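Local coordinates for lactate racemase (Thermoanaerobacterium thermosaccharolyticum, PDB 2YJG), which interconverts the D- and L-isomers of lactate, using a nickel-pincer nucleotide cofactor that is absent from this apoprotein, at residues A[143-155]-A[221-233]. Residues are numbered along the deposited sequence; the frame is centred on the assembly and turned at random.
Sequences LIGTLPSGGKLEI and HRDMIYAAKKANL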
# COMPACT_ATOMS: atom_id res chain seq x y z
N LEU A 143 -22.43 12.13 -15.81
CA LEU A 143 -23.71 11.71 -16.37
C LEU A 143 -23.46 11.11 -17.73
O LEU A 143 -22.82 11.75 -18.60
CB LEU A 143 -24.68 12.90 -16.44
CG LEU A 143 -26.06 12.69 -17.08
CD1 LEU A 143 -26.90 11.57 -16.36
CD2 LEU A 143 -26.79 14.03 -17.07
N ILE A 144 -23.89 9.86 -17.93
CA ILE A 144 -23.70 9.20 -19.22
C ILE A 144 -24.97 8.78 -19.91
O ILE A 144 -24.92 8.34 -21.04
CB ILE A 144 -22.82 7.96 -19.13
CG1 ILE A 144 -23.29 7.02 -18.02
CG2 ILE A 144 -21.34 8.40 -19.02
CD1 ILE A 144 -22.87 5.57 -18.22
N GLY A 145 -26.12 8.93 -19.29
CA GLY A 145 -27.31 8.48 -19.96
C GLY A 145 -28.48 8.40 -19.03
O GLY A 145 -28.40 8.81 -17.86
N THR A 146 -29.59 7.92 -19.59
CA THR A 146 -30.80 7.67 -18.81
C THR A 146 -31.29 6.23 -18.95
O THR A 146 -31.36 5.65 -20.02
CB THR A 146 -31.91 8.58 -19.23
OG1 THR A 146 -32.28 8.22 -20.55
CG2 THR A 146 -31.48 10.05 -19.15
N LEU A 147 -31.70 5.66 -17.83
CA LEU A 147 -31.87 4.22 -17.73
C LEU A 147 -33.28 3.87 -18.23
O LEU A 147 -34.15 4.77 -18.28
CB LEU A 147 -31.70 3.81 -16.27
CG LEU A 147 -30.32 3.99 -15.63
CD1 LEU A 147 -30.35 4.16 -14.13
CD2 LEU A 147 -29.39 2.77 -16.00
N PRO A 148 -33.52 2.58 -18.54
CA PRO A 148 -34.87 2.11 -18.87
C PRO A 148 -35.98 2.56 -17.92
O PRO A 148 -37.10 2.85 -18.38
CB PRO A 148 -34.72 0.59 -18.87
CG PRO A 148 -33.34 0.35 -19.25
CD PRO A 148 -32.53 1.51 -18.73
N SER A 149 -35.68 2.64 -16.62
CA SER A 149 -36.64 3.11 -15.63
C SER A 149 -36.89 4.61 -15.70
O SER A 149 -37.77 5.12 -15.01
CB SER A 149 -36.11 2.81 -14.25
OG SER A 149 -34.83 3.40 -14.08
N GLY A 150 -36.08 5.32 -16.47
CA GLY A 150 -36.15 6.78 -16.53
C GLY A 150 -35.10 7.52 -15.71
O GLY A 150 -34.89 8.71 -15.92
N GLY A 151 -34.43 6.85 -14.77
CA GLY A 151 -33.40 7.50 -13.96
C GLY A 151 -32.10 7.90 -14.67
O GLY A 151 -31.62 7.22 -15.59
N LYS A 152 -31.51 9.00 -14.21
CA LYS A 152 -30.17 9.36 -14.66
C LYS A 152 -29.15 8.27 -14.26
O LYS A 152 -29.35 7.55 -13.26
CB LYS A 152 -29.73 10.66 -14.00
CG LYS A 152 -30.25 11.91 -14.65
CD LYS A 152 -29.83 13.15 -13.84
CE LYS A 152 -30.72 14.32 -14.16
NZ LYS A 152 -30.93 14.34 -15.61
N LEU A 153 -28.07 8.19 -15.03
CA LEU A 153 -26.97 7.27 -14.78
C LEU A 153 -25.67 8.08 -14.69
O LEU A 153 -25.27 8.73 -15.67
CB LEU A 153 -26.90 6.25 -15.92
CG LEU A 153 -25.71 5.28 -15.91
CD1 LEU A 153 -25.77 4.58 -14.55
CD2 LEU A 153 -25.72 4.32 -17.07
N GLU A 154 -25.04 8.09 -13.52
CA GLU A 154 -23.79 8.81 -13.31
C GLU A 154 -22.77 7.80 -12.87
O GLU A 154 -23.04 7.07 -11.90
CB GLU A 154 -23.97 9.88 -12.23
CG GLU A 154 -25.21 10.76 -12.57
CD GLU A 154 -25.74 11.60 -11.44
OE1 GLU A 154 -25.63 11.21 -10.25
OE2 GLU A 154 -26.32 12.68 -11.77
N ILE A 155 -21.66 7.70 -13.59
CA ILE A 155 -20.58 6.79 -13.16
C ILE A 155 -19.21 7.48 -13.05
O ILE A 155 -19.03 8.60 -13.53
CB ILE A 155 -20.56 5.51 -13.97
CG1 ILE A 155 -20.25 5.74 -15.46
CG2 ILE A 155 -21.93 4.78 -13.86
CD1 ILE A 155 -19.78 4.51 -16.17
N HIS A 221 -32.01 -5.57 -12.26
CA HIS A 221 -31.08 -6.16 -13.22
C HIS A 221 -31.17 -5.49 -14.57
O HIS A 221 -30.15 -5.17 -15.22
CB HIS A 221 -31.35 -7.64 -13.33
CG HIS A 221 -30.50 -8.33 -14.33
ND1 HIS A 221 -29.13 -8.44 -14.20
CD2 HIS A 221 -30.82 -8.93 -15.49
CE1 HIS A 221 -28.66 -9.10 -15.23
NE2 HIS A 221 -29.66 -9.42 -16.03
N ARG A 222 -32.38 -5.18 -15.01
CA ARG A 222 -32.54 -4.46 -16.29
C ARG A 222 -31.81 -3.11 -16.31
O ARG A 222 -31.14 -2.78 -17.30
CB ARG A 222 -34.05 -4.25 -16.56
CG ARG A 222 -34.34 -3.54 -17.88
CD ARG A 222 -35.86 -3.26 -18.15
NE ARG A 222 -36.06 -2.50 -19.41
CZ ARG A 222 -37.18 -1.84 -19.77
NH1 ARG A 222 -38.25 -1.78 -18.97
NH2 ARG A 222 -37.23 -1.22 -20.95
N ASP A 223 -31.96 -2.30 -15.26
CA ASP A 223 -31.20 -1.03 -15.15
C ASP A 223 -29.70 -1.25 -15.12
O ASP A 223 -28.96 -0.48 -15.75
CB ASP A 223 -31.70 -0.16 -13.96
CG ASP A 223 -32.88 0.77 -14.36
OD1 ASP A 223 -33.51 0.57 -15.46
OD2 ASP A 223 -33.14 1.68 -13.58
N MET A 224 -29.23 -2.31 -14.41
CA MET A 224 -27.82 -2.59 -14.31
C MET A 224 -27.21 -2.96 -15.65
O MET A 224 -26.09 -2.55 -15.98
CB MET A 224 -27.60 -3.73 -13.30
CG MET A 224 -28.02 -3.43 -11.84
SD MET A 224 -27.85 -4.97 -10.87
CE MET A 224 -28.02 -4.35 -9.13
N ILE A 225 -27.95 -3.75 -16.40
CA ILE A 225 -27.53 -4.26 -17.71
C ILE A 225 -27.37 -3.07 -18.65
O ILE A 225 -26.36 -2.95 -19.38
CB ILE A 225 -28.53 -5.29 -18.21
CG1 ILE A 225 -28.29 -6.62 -17.48
CG2 ILE A 225 -28.47 -5.43 -19.74
CD1 ILE A 225 -26.96 -7.23 -17.72
N TYR A 226 -28.36 -2.17 -18.60
CA TYR A 226 -28.29 -0.98 -19.45
C TYR A 226 -27.15 -0.08 -19.06
O TYR A 226 -26.40 0.40 -19.95
CB TYR A 226 -29.58 -0.22 -19.38
CG TYR A 226 -29.64 0.97 -20.29
CD1 TYR A 226 -29.17 2.23 -19.89
CD2 TYR A 226 -30.27 0.86 -21.52
CE1 TYR A 226 -29.32 3.34 -20.73
CE2 TYR A 226 -30.42 1.95 -22.34
CZ TYR A 226 -29.94 3.17 -21.97
OH TYR A 226 -30.11 4.20 -22.88
N ALA A 227 -26.97 0.14 -17.74
CA ALA A 227 -25.80 0.87 -17.19
C ALA A 227 -24.50 0.32 -17.70
O ALA A 227 -23.61 1.10 -18.08
CB ALA A 227 -25.79 0.87 -15.63
N ALA A 228 -24.34 -1.00 -17.70
CA ALA A 228 -23.07 -1.62 -18.16
C ALA A 228 -22.84 -1.35 -19.65
O ALA A 228 -21.70 -1.02 -20.09
CB ALA A 228 -23.06 -3.12 -17.86
N LYS A 229 -23.90 -1.52 -20.45
CA LYS A 229 -23.85 -1.19 -21.89
C LYS A 229 -23.44 0.24 -22.17
O LYS A 229 -22.52 0.48 -22.99
CB LYS A 229 -25.20 -1.47 -22.61
CG LYS A 229 -25.69 -2.87 -22.40
CD LYS A 229 -26.32 -3.52 -23.65
CE LYS A 229 -27.67 -2.88 -24.04
NZ LYS A 229 -28.59 -3.90 -24.73
N LYS A 230 -24.06 1.19 -21.46
CA LYS A 230 -23.79 2.61 -21.63
C LYS A 230 -22.39 2.98 -21.16
O LYS A 230 -21.85 3.99 -21.59
CB LYS A 230 -24.74 3.49 -20.81
CG LYS A 230 -26.18 3.69 -21.29
CD LYS A 230 -26.27 4.20 -22.72
CE LYS A 230 -26.44 5.70 -22.87
NZ LYS A 230 -26.91 5.96 -24.26
N ALA A 231 -21.86 2.20 -20.22
CA ALA A 231 -20.47 2.34 -19.76
C ALA A 231 -19.43 1.76 -20.69
O ALA A 231 -18.23 1.88 -20.38
CB ALA A 231 -20.31 1.67 -18.38
N ASN A 232 -19.87 1.03 -21.72
CA ASN A 232 -19.00 0.27 -22.67
C ASN A 232 -18.07 -0.72 -21.93
O ASN A 232 -16.92 -0.90 -22.28
CB ASN A 232 -18.19 1.24 -23.59
CG ASN A 232 -19.10 2.19 -24.43
OD1 ASN A 232 -19.09 3.43 -24.28
ND2 ASN A 232 -19.93 1.58 -25.26
N LEU A 233 -18.62 -1.40 -20.92
CA LEU A 233 -17.96 -2.57 -20.35
C LEU A 233 -17.76 -3.64 -21.41
O LEU A 233 -18.70 -4.31 -21.87
CB LEU A 233 -18.77 -3.10 -19.11
CG LEU A 233 -18.19 -4.28 -18.33
CD1 LEU A 233 -16.79 -3.94 -17.75
CD2 LEU A 233 -19.16 -4.73 -17.18
O HOH W 1 -29.37 7.06 -22.29
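Both carboxylate oxygens of D223, on helix 219-230, are engaged by S149 in the type I turn L147-G150 of a beta hairpin in the N-terminal domain. S149 OG donates to D223 OD2 over a very short 2.5 Å, and S149 N reaches the syn lone pair of OD1 at 3.2 Å, bent to 143° at the hydrogen. With OG set between backbone N and carbonyl carbon (chi1 56°), hydroxyl and amide serve the same carboxylate. D223 is buried, and F204 also touches the pair.

P148 CD lies over one face of the Y226 ring, 3.7 Å from the centroid and 26° off the normal, a CH-pi contact; P148 CB covers a face of the R222 guanidinium. At the ring's edge, a water accepts from T146 N at 2.8 Å, lies 3.0 Å from Y226 OH, and takes a weak bond from K230 NZ. A leucine in place of Y226 would probably leave P148 without its aromatic platform and this water without its phenolic partner. Along strand 152-156 the contact is apolar: L153 CD2 presses on A227 CA at 3.5 Å, and I155 CD1 meets A231 CB at 3.6 Å. The A227 side chain lies about 9 Å from that of K184, which by similarity carries the cofactor. The chemistry implies three kinds of attachment of hairpin to helix: hydrogen bonds at the turn, a water bridge beside the ring, and aliphatic contact from the strand.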